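Local structure of Cag pathogenicity island protein (Cag10) (Helicobacter pylori 26695, 6IQT) at residues A[95-100]-A[104-109]; A[32-37]-A[152-157]; A[39-44]-A[54-59]. The protein probably serves as a VirB8-like component of the Cag type IV secretion system, the part modelled here being a soluble NTF2-like domain of a membrane protein. All coordinates share one frame; numbering follows the deposited sequence.

Interaction 1: A[95-100]-A[104-109]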
loop_
_atom_site.group_PDB
_atom_site.type_symbol
_atom_site.label_atom_id
_atom_site.label_comp_id
_atom_site.label_asym_id
_atom_site.label_seq_id
_atom_site.Cartn_x
_atom_site.Cartn_y
_atom_site.Cartn_z
ATOM N N GLN A 95 3.703 -1.158 14.241
ATOM C CA GLN A 95 2.436 -1.049 14.951
ATOM C C GLN A 95 1.469 -2.121 14.470
ATOM O O GLN A 95 1.485 -2.517 13.302
ATOM C CB GLN A 95 1.832 0.342 14.751
ATOM C CG GLN A 95 2.785 1.429 15.199
ATOM C CD GLN A 95 2.110 2.762 15.327
ATOM O OE1 GLN A 95 1.596 3.110 16.391
ATOM N NE2 GLN A 95 2.100 3.522 14.240
ATOM N N ARG A 96 0.628 -2.602 15.383
ATOM C CA ARG A 96 -0.206 -3.749 15.070
ATOM C C ARG A 96 -1.614 -3.541 15.594
ATOM O O ARG A 96 -1.829 -2.900 16.627
ATOM C CB ARG A 96 0.370 -5.057 15.640
ATOM C CG ARG A 96 0.596 -5.079 17.147
ATOM C CD ARG A 96 1.666 -6.107 17.460
ATOM N NE ARG A 96 2.991 -5.533 17.270
ATOM C CZ ARG A 96 4.010 -6.153 16.688
ATOM N NH1 ARG A 96 3.871 -7.383 16.215
ATOM N NH2 ARG A 96 5.170 -5.527 16.563
ATOM N N GLU A 97 -2.576 -4.108 14.873
ATOM C CA GLU A 97 -3.971 -4.004 15.265
ATOM C C GLU A 97 -4.729 -5.166 14.646
ATOM O O GLU A 97 -4.585 -5.433 13.447
ATOM C CB GLU A 97 -4.555 -2.661 14.805
ATOM C CG GLU A 97 -5.860 -2.266 15.466
ATOM C CD GLU A 97 -6.089 -0.747 15.476
ATOM O OE1 GLU A 97 -6.498 -0.217 16.534
ATOM O OE2 GLU A 97 -5.867 -0.081 14.437
ATOM N N LYS A 98 -5.527 -5.853 15.457
ATOM C CA LYS A 98 -6.431 -6.868 14.935
ATOM C C LYS A 98 -7.500 -6.217 14.059
ATOM O O LYS A 98 -8.072 -5.181 14.425
ATOM C CB LYS A 98 -7.071 -7.637 16.090
ATOM C CG LYS A 98 -7.834 -8.862 15.657
ATOM C CD LYS A 98 -6.894 -9.957 15.214
ATOM C CE LYS A 98 -7.619 -11.002 14.383
ATOM N NZ LYS A 98 -8.781 -11.631 15.090
ATOM N N VAL A 99 -7.739 -6.789 12.880
ATOM C CA VAL A 99 -8.813 -6.314 12.008
ATOM C C VAL A 99 -10.138 -6.819 12.572
ATOM O O VAL A 99 -10.302 -8.021 12.818
ATOM C CB VAL A 99 -8.597 -6.785 10.558
ATOM C CG1 VAL A 99 -9.788 -6.404 9.668
ATOM C CG2 VAL A 99 -7.318 -6.177 9.980
ATOM N N LYS A 100 -11.078 -5.900 12.790
ATOM C CA LYS A 100 -12.370 -6.243 13.384
ATOM C C LYS A 100 -13.129 -7.269 12.545
ATOM O O LYS A 100 -13.145 -7.199 11.312
ATOM C CB LYS A 100 -13.217 -4.980 13.544
ATOM C CG LYS A 100 -12.625 -3.952 14.498
ATOM C CD LYS A 100 -13.660 -3.472 15.501
ATOM C CE LYS A 100 -13.812 -4.455 16.661
ATOM N NZ LYS A 100 -12.521 -4.723 17.346
ATOM N N LEU A 104 -7.543 -11.688 10.469
ATOM C CA LEU A 104 -6.291 -11.045 10.066
ATOM C C LEU A 104 -5.837 -9.989 11.076
ATOM O O LEU A 104 -6.639 -9.400 11.807
ATOM C CB LEU A 104 -6.439 -10.395 8.685
ATOM C CG LEU A 104 -6.872 -11.293 7.526
ATOM C CD1 LEU A 104 -7.176 -10.434 6.310
ATOM C CD2 LEU A 104 -5.771 -12.296 7.225
ATOM N N THR A 105 -4.524 -9.747 11.093
ATOM C CA THR A 105 -3.905 -8.681 11.866
ATOM C C THR A 105 -3.198 -7.738 10.898
ATOM O O THR A 105 -2.557 -8.187 9.941
ATOM C CB THR A 105 -2.898 -9.252 12.911
ATOM O OG1 THR A 105 -3.590 -10.117 13.806
ATOM C CG2 THR A 105 -2.230 -8.129 13.724
ATOM N N ARG A 106 -3.335 -6.434 11.141
ATOM C CA ARG A 106 -2.720 -5.389 10.324
ATOM C C ARG A 106 -1.438 -4.891 10.989
ATOM O O ARG A 106 -1.452 -4.511 12.158
ATOM C CB ARG A 106 -3.693 -4.216 10.142
ATOM C CG ARG A 106 -3.227 -3.162 9.129
ATOM C CD ARG A 106 -3.576 -1.752 9.591
ATOM N NE ARG A 106 -4.984 -1.594 9.935
ATOM C CZ ARG A 106 -5.411 -1.060 11.077
ATOM N NH1 ARG A 106 -4.537 -0.654 11.990
ATOM N NH2 ARG A 106 -6.706 -0.933 11.315
ATOM N N LEU A 107 -0.337 -4.893 10.242
ATOM C CA LEU A 107 0.925 -4.313 10.677
ATOM C C LEU A 107 1.213 -3.059 9.854
ATOM O O LEU A 107 0.982 -3.040 8.643
ATOM C CB LEU A 107 2.064 -5.329 10.512
ATOM C CG LEU A 107 1.954 -6.696 11.200
ATOM C CD1 LEU A 107 3.157 -7.577 10.838
ATOM C CD2 LEU A 107 1.864 -6.537 12.724
ATOM N N THR A 108 1.700 -1.997 10.498
ATOM C CA THR A 108 2.042 -0.782 9.758
ATOM C C THR A 108 3.434 -0.312 10.171
ATOM O O THR A 108 3.780 -0.322 11.358
ATOM C CB THR A 108 0.986 0.345 9.976
ATOM O OG1 THR A 108 0.707 0.487 11.370
ATOM C CG2 THR A 108 -0.325 0.013 9.276
ATOM N N PHE A 109 4.248 0.067 9.189
ATOM C CA PHE A 109 5.630 0.437 9.478
ATOM C C PHE A 109 6.201 1.128 8.251
ATOM O O PHE A 109 5.576 1.173 7.186
ATOM C CB PHE A 109 6.487 -0.785 9.852
ATOM C CG PHE A 109 6.355 -1.932 8.884
ATOM C CD1 PHE A 109 7.195 -2.026 7.786
ATOM C CD2 PHE A 109 5.381 -2.918 9.074
ATOM C CE1 PHE A 109 7.064 -3.088 6.875
ATOM C CE2 PHE A 109 5.250 -3.973 8.180
ATOM C CZ PHE A 109 6.094 -4.057 7.081
HETATM O O HOH W 1 4.452 2.618 12.353
#
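The beta hairpin formed by strands 84-98 and 105-117 closes here, Gln95 to Lys98 pairing antiparallel with Thr105 to Thr108. Gln95 and Thr108 form one hydrogen-bonded pair and Glu97 and Arg106 the next; in the latter, Arg106 N reaches Glu97 O at 2.8 Å. Toward the turn, Val99 N donates to Leu104 O at 3.0 Å.

Glu97 and Arg106 run side by side on the same face, both long enough to meet beyond the backbone. Arg106, with CG anti to N (chi1 -171°) and bends at chi2 and chi3, brings its guanidinium edge to the carboxylate. NH1 meets the anti lone pair of Glu97 OE2 at 2.8 Å in a salt bridge. The two planes stand 89° apart, and OE2 alone receives NH1 and, weakly, NH2. Arg106 NH2 also bridges to Asp52 of the second subunit.

On the other face, Leu107 CD2 lies against Arg96 CB at 3.6 Å and over the Arg96 guanidinium, which pairs with Asp32 of helix 30-43. A water joins Gln95 NE2 to Thr108 O.

With acids of two chains beside it, the buried Arg106 probably keeps its charge, and its ion pairs join the hairpin strands and, through Asp52, the second subunit.

Interaction 2: A[32-37]-A[152-157]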
loop_
_atom_site.group_PDB
_atom_site.type_symbol
_atom_site.label_atom_id
_atom_site.label_comp_id
_atom_site.label_asym_id
_atom_site.label_seq_id
_atom_site.Cartn_x
_atom_site.Cartn_y
_atom_site.Cartn_z
ATOM N N ASP A 32 7.524 -10.198 14.063
ATOM C CA ASP A 32 8.435 -9.155 13.603
ATOM C C ASP A 32 9.576 -9.739 12.776
ATOM O O ASP A 32 9.972 -9.144 11.768
ATOM C CB ASP A 32 8.972 -8.357 14.799
ATOM C CG ASP A 32 7.877 -7.494 15.478
ATOM O OD1 ASP A 32 6.718 -7.477 15.023
ATOM O OD2 ASP A 32 8.181 -6.811 16.472
ATOM N N SER A 33 10.116 -10.900 13.183
ATOM C CA SER A 33 11.165 -11.563 12.401
ATOM C C SER A 33 10.651 -12.005 11.035
ATOM O O SER A 33 11.348 -11.864 10.018
ATOM C CB SER A 33 11.711 -12.780 13.161
ATOM O OG SER A 33 12.301 -12.385 14.386
ATOM N N ALA A 34 9.462 -12.612 11.002
ATOM C CA ALA A 34 8.889 -13.040 9.728
ATOM C C ALA A 34 8.638 -11.847 8.815
ATOM O O ALA A 34 8.915 -11.898 7.604
ATOM C CB ALA A 34 7.584 -13.816 9.979
ATOM N N THR A 35 8.133 -10.754 9.385
ATOM C CA THR A 35 7.830 -9.572 8.592
ATOM C C THR A 35 9.101 -8.969 8.005
ATOM O O THR A 35 9.116 -8.557 6.844
ATOM C CB THR A 35 7.077 -8.542 9.442
ATOM O OG1 THR A 35 5.859 -9.132 9.915
ATOM C CG2 THR A 35 6.709 -7.320 8.610
ATOM N N SER A 36 10.180 -8.940 8.786
ATOM C CA SER A 36 11.441 -8.410 8.289
ATOM C C SER A 36 11.987 -9.264 7.148
ATOM O O SER A 36 12.483 -8.734 6.141
ATOM C CB SER A 36 12.440 -8.319 9.442
ATOM O OG SER A 36 13.695 -7.902 8.964
ATOM N N LYS A 37 11.900 -10.588 7.287
ATOM C CA LYS A 37 12.344 -11.476 6.215
ATOM C C LYS A 37 11.496 -11.286 4.960
ATOM O O LYS A 37 12.022 -11.234 3.841
ATOM C CB LYS A 37 12.291 -12.926 6.696
ATOM C CG LYS A 37 13.004 -13.942 5.760
ATOM C CD LYS A 37 14.332 -13.375 5.262
ATOM C CE LYS A 37 15.248 -14.467 4.699
ATOM N NZ LYS A 37 16.568 -13.920 4.275
ATOM N N PHE A 152 6.902 -21.694 10.990
ATOM C CA PHE A 152 5.731 -21.495 11.829
ATOM C C PHE A 152 4.522 -21.018 11.028
ATOM O O PHE A 152 3.496 -20.673 11.618
ATOM C CB PHE A 152 6.071 -20.527 12.973
ATOM C CG PHE A 152 7.161 -21.045 13.896
ATOM C CD1 PHE A 152 7.237 -22.392 14.214
ATOM C CD2 PHE A 152 8.125 -20.194 14.408
ATOM C CE1 PHE A 152 8.242 -22.885 15.053
ATOM C CE2 PHE A 152 9.135 -20.682 15.236
ATOM C CZ PHE A 152 9.193 -22.032 15.552
ATOM N N GLY A 153 4.618 -21.016 9.703
ATOM C CA GLY A 153 3.475 -20.704 8.860
ATOM C C GLY A 153 2.942 -19.281 8.931
ATOM O O GLY A 153 1.726 -19.086 8.885
ATOM N N PHE A 154 3.816 -18.280 9.040
ATOM C CA PHE A 154 3.388 -16.888 8.888
ATOM C C PHE A 154 2.980 -16.640 7.439
ATOM O O PHE A 154 3.785 -16.865 6.527
ATOM C CB PHE A 154 4.536 -15.965 9.289
ATOM C CG PHE A 154 4.247 -14.499 9.148
ATOM C CD1 PHE A 154 3.698 -13.786 10.201
ATOM C CD2 PHE A 154 4.609 -13.812 8.000
ATOM C CE1 PHE A 154 3.469 -12.425 10.096
ATOM C CE2 PHE A 154 4.379 -12.438 7.891
ATOM C CZ PHE A 154 3.801 -11.751 8.938
ATOM N N LYS A 155 1.739 -16.184 7.214
ATOM C CA LYS A 155 1.241 -15.979 5.852
ATOM C C LYS A 155 0.695 -14.571 5.649
ATOM O O LYS A 155 -0.187 -14.134 6.389
ATOM C CB LYS A 155 0.150 -16.988 5.509
ATOM C CG LYS A 155 0.602 -18.443 5.611
ATOM C CD LYS A 155 1.638 -18.774 4.560
ATOM C CE LYS A 155 2.002 -20.271 4.668
ATOM N NZ LYS A 155 3.041 -20.711 3.683
ATOM N N VAL A 156 1.183 -13.889 4.604
ATOM C CA VAL A 156 0.705 -12.560 4.228
ATOM C C VAL A 156 -0.503 -12.706 3.310
ATOM O O VAL A 156 -0.471 -13.474 2.343
ATOM C CB VAL A 156 1.819 -11.751 3.538
ATOM C CG1 VAL A 156 1.296 -10.394 3.054
ATOM C CG2 VAL A 156 3.009 -11.572 4.500
ATOM N N PHE A 157 -1.566 -11.949 3.598
ATOM C CA PHE A 157 -2.779 -11.999 2.790
ATOM C C PHE A 157 -2.981 -10.769 1.936
ATOM O O PHE A 157 -3.727 -10.837 0.953
ATOM C CB PHE A 157 -4.015 -12.170 3.682
ATOM C CG PHE A 157 -4.195 -13.561 4.191
ATOM C CD1 PHE A 157 -3.318 -14.088 5.140
ATOM C CD2 PHE A 157 -5.242 -14.352 3.733
ATOM C CE1 PHE A 157 -3.480 -15.395 5.617
ATOM C CE2 PHE A 157 -5.415 -15.656 4.213
ATOM C CZ PHE A 157 -4.532 -16.175 5.156
#
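Phe154, at the start of strand 154-163, presents one ring face to Ala34 of helix 30-43. The methyl of Ala34 sits 3.7 Å from the ring centroid, 22° off the normal, a CH-pi contact. It is displaced toward the rim, so that Ala34 CB comes within 3.5 Å of Phe154 CG. Alanine suits this place because its single methyl lets the helix backbone come close: the CA atoms of Ala34 and Phe154 are 6.8 Å apart. A chi1 of 179° turns the Phe154 ring away from its own backbone N and out to the helix.

This is a helix-on-sheet contact of the NTF2-like fold of VirB8 proteins, in which the curved antiparallel sheet is packed by helices. Phe154 reaches the helix from an outermost strand of the sheet in this chain, while its ring also stacks with Tyr135 and touches Ile133 of the adjoining strand 125-137.

One residue further along the helix, Thr35 meets the far end of the ring, its OG1 lying 3.5 Å from Phe154 CZ and obliquely to the ring. That hydroxyl is hydrogen-bonded to Val31 O, one turn back, which gives a buried polar atom a partner; against the ring it makes a van der Waals contact. Thr35 also packs on Ile90 and Ile133, its CG2 on Phe109 and its hydroxyl oxygen on Leu107.

Interaction 3: A[39-44]-A[54-59]; sequences VSLLFG and KDQLMQ
Leu41, in the last turn of helix 30-43, points at helix 50-59 and meets it at Gln56 and Leu57. Both its methyls reach across to the second helix. CD1 comes 3.9 Å from Leu57 N, and CD2 rests at the same distance from Gln56 CB. The Gln56 chain crosses that of Leu41 at about a right angle and brings OE1 to 3.9 Å from Leu41 CD2, a van der Waals contact. Glutamine suits this partly exposed place, its CB methylene packing on the Leu41 methyls. Nearer the helix backbones, Leu41 CB and Leu57 CB are 4.3 Å apart.

Leu42 comes next and meets Leu57 through one methyl and its CB: CD1 lies 3.9 Å from Leu57 CD2, and Leu42 CB 4.1 Å from Leu57 CD1. Leu57 is thus shared by both leucines of the first helix, and no hydrogen bond joins the segments. Branched aliphatic side chains fit such a buried, apolar seam. The helix then ends, Gly44 being the first residue to leave helical geometry.

The short axes approach to 9.4 Å at 125° between their N-to-C directions. Leu42 also touches Met72 of helix 66-80 and Ile159 of strand 154-163, while Val39 and Phe43 pack on the sheet; the end of helix 30-43 therefore lies between helices 50-59 and 66-80 and the sheet, Leu42 reaching both a helix and a strand.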
loop_
_atom_site.group_PDB
_atom_site.type_symbol
_atom_site.label_atom_id
_atom_site.label_comp_id
_atom_site.label_asym_id
_atom_site.label_seq_id
_atom_site.Cartn_x
_atom_site.Cartn_y
_atom_site.Cartn_z
ATOM N N VAL A 39 9.805 -8.555 4.054
ATOM C CA VAL A 39 10.138 -7.262 3.450
ATOM C C VAL A 39 11.426 -7.366 2.650
ATOM O O VAL A 39 11.527 -6.850 1.527
ATOM C CB VAL A 39 10.248 -6.174 4.538
ATOM C CG1 VAL A 39 11.042 -4.977 4.027
ATOM C CG2 VAL A 39 8.840 -5.750 5.021
ATOM N N SER A 40 12.443 -8.002 3.240
ATOM C CA SER A 40 13.709 -8.216 2.548
ATOM C C SER A 40 13.517 -9.004 1.248
ATOM O O SER A 40 14.072 -8.637 0.206
ATOM C CB SER A 40 14.675 -8.943 3.487
ATOM O OG SER A 40 15.913 -9.144 2.845
ATOM N N LEU A 41 12.713 -10.076 1.282
ATOM C CA LEU A 41 12.504 -10.889 0.088
ATOM C C LEU A 41 11.712 -10.136 -0.980
ATOM O O LEU A 41 12.011 -10.244 -2.174
ATOM C CB LEU A 41 11.782 -12.188 0.458
ATOM C CG LEU A 41 12.554 -13.217 1.297
ATOM C CD1 LEU A 41 11.542 -14.210 1.840
ATOM C CD2 LEU A 41 13.616 -13.917 0.456
ATOM N N LEU A 42 10.689 -9.382 -0.570
ATOM C CA LEU A 42 9.777 -8.747 -1.513
ATOM C C LEU A 42 10.361 -7.473 -2.123
ATOM O O LEU A 42 10.262 -7.261 -3.341
ATOM C CB LEU A 42 8.451 -8.438 -0.821
ATOM C CG LEU A 42 7.388 -7.788 -1.700
ATOM C CD1 LEU A 42 6.987 -8.694 -2.874
ATOM C CD2 LEU A 42 6.183 -7.414 -0.879
ATOM N N PHE A 43 10.953 -6.604 -1.296
ATOM C CA PHE A 43 11.431 -5.309 -1.761
ATOM C C PHE A 43 12.914 -5.305 -2.115
ATOM O O PHE A 43 13.370 -4.387 -2.807
ATOM C CB PHE A 43 11.164 -4.228 -0.701
ATOM C CG PHE A 43 9.709 -3.937 -0.489
ATOM C CD1 PHE A 43 9.011 -3.141 -1.380
ATOM C CD2 PHE A 43 9.032 -4.479 0.589
ATOM C CE1 PHE A 43 7.666 -2.884 -1.193
ATOM C CE2 PHE A 43 7.680 -4.217 0.783
ATOM C CZ PHE A 43 7.000 -3.426 -0.108
ATOM N N GLY A 44 13.673 -6.301 -1.660
ATOM C CA GLY A 44 15.081 -6.384 -1.973
ATOM C C GLY A 44 15.315 -7.113 -3.279
ATOM O O GLY A 44 14.382 -7.655 -3.868
ATOM N N LYS A 54 12.433 -16.067 -5.202
ATOM C CA LYS A 54 11.013 -16.250 -5.500
ATOM C C LYS A 54 10.413 -17.417 -4.713
ATOM O O LYS A 54 9.287 -17.318 -4.212
ATOM C CB LYS A 54 10.802 -16.445 -7.013
ATOM C CG LYS A 54 9.362 -16.791 -7.413
ATOM C CD LYS A 54 9.174 -18.312 -7.598
ATOM C CE LYS A 54 7.761 -18.669 -8.069
ATOM N NZ LYS A 54 7.480 -20.128 -8.158
ATOM N N ASP A 55 11.135 -18.534 -4.608
ATOM C CA ASP A 55 10.625 -19.684 -3.861
ATOM C C ASP A 55 10.411 -19.351 -2.384
ATOM O O ASP A 55 9.408 -19.762 -1.783
ATOM C CB ASP A 55 11.594 -20.866 -3.982
ATOM C CG ASP A 55 11.460 -21.612 -5.303
ATOM O OD1 ASP A 55 10.384 -21.531 -5.940
ATOM O OD2 ASP A 55 12.439 -22.287 -5.697
ATOM N N GLN A 56 11.358 -18.641 -1.772
ATOM C CA GLN A 56 11.198 -18.273 -0.364
ATOM C C GLN A 56 10.041 -17.299 -0.181
ATOM O O GLN A 56 9.199 -17.481 0.706
ATOM C CB GLN A 56 12.502 -17.690 0.169
ATOM C CG GLN A 56 13.573 -18.765 0.433
ATOM C CD GLN A 56 14.706 -18.243 1.309
ATOM O OE1 GLN A 56 14.516 -17.308 2.087
ATOM N NE2 GLN A 56 15.888 -18.833 1.172
ATOM N N LEU A 57 9.961 -16.277 -1.039
ATOM C CA LEU A 57 8.869 -15.309 -0.964
ATOM C C LEU A 57 7.497 -15.986 -1.014
ATOM O O LEU A 57 6.606 -15.682 -0.206
ATOM C CB LEU A 57 9.016 -14.300 -2.107
ATOM C CG LEU A 57 7.892 -13.280 -2.272
ATOM C CD1 LEU A 57 7.709 -12.495 -0.989
ATOM C CD2 LEU A 57 8.202 -12.331 -3.433
HETATM N N MSE A 58 7.309 -16.900 -1.963
HETATM C CA MSE A 58 6.085 -17.677 -2.123
HETATM C C MSE A 58 5.648 -18.354 -0.803
HETATM O O MSE A 58 4.458 -18.426 -0.473
HETATM C CB MSE A 58 6.320 -18.734 -3.203
HETATM C CG MSE A 58 6.390 -18.171 -4.601
HETATM SE SE MSE A 58 4.815 -17.061 -4.962
HETATM C CE MSE A 58 5.670 -15.320 -4.988
ATOM N N GLN A 59 6.639 -18.823 -0.037
ATOM C CA GLN A 59 6.395 -19.509 1.236
ATOM C C GLN A 59 5.812 -18.591 2.310
ATOM O O GLN A 59 5.188 -19.082 3.262
ATOM C CB GLN A 59 7.703 -20.104 1.759
ATOM C CG GLN A 59 8.117 -21.354 1.058
ATOM C CD GLN A 59 7.541 -22.558 1.739
ATOM O OE1 GLN A 59 8.163 -23.134 2.636
ATOM N NE2 GLN A 59 6.326 -22.931 1.351
#

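Overall arrangement
From the N terminus, helix 30-43 takes part first in interaction 2 and then in interaction 3. Interaction 3 closes a short loop to the next helix, 50-59. Interaction 1 follows it in series, closing the turn between strands 84-98 and 105-117. Interaction 2 spans the chain to strand 154-163, so both other loops nest within its own and none cross. Interactions 1 and 2 touch through a salt bridge and the packing of helix 30-43 on the hairpin. Lys155 NZ probably hydrogen-bonds Gln59 O, linking interactions 2 and 3. Together they tie helix 30-43 to helix 50-59 and to strand 154-163, and join strands 84-98 and 105-117 into the hairpin.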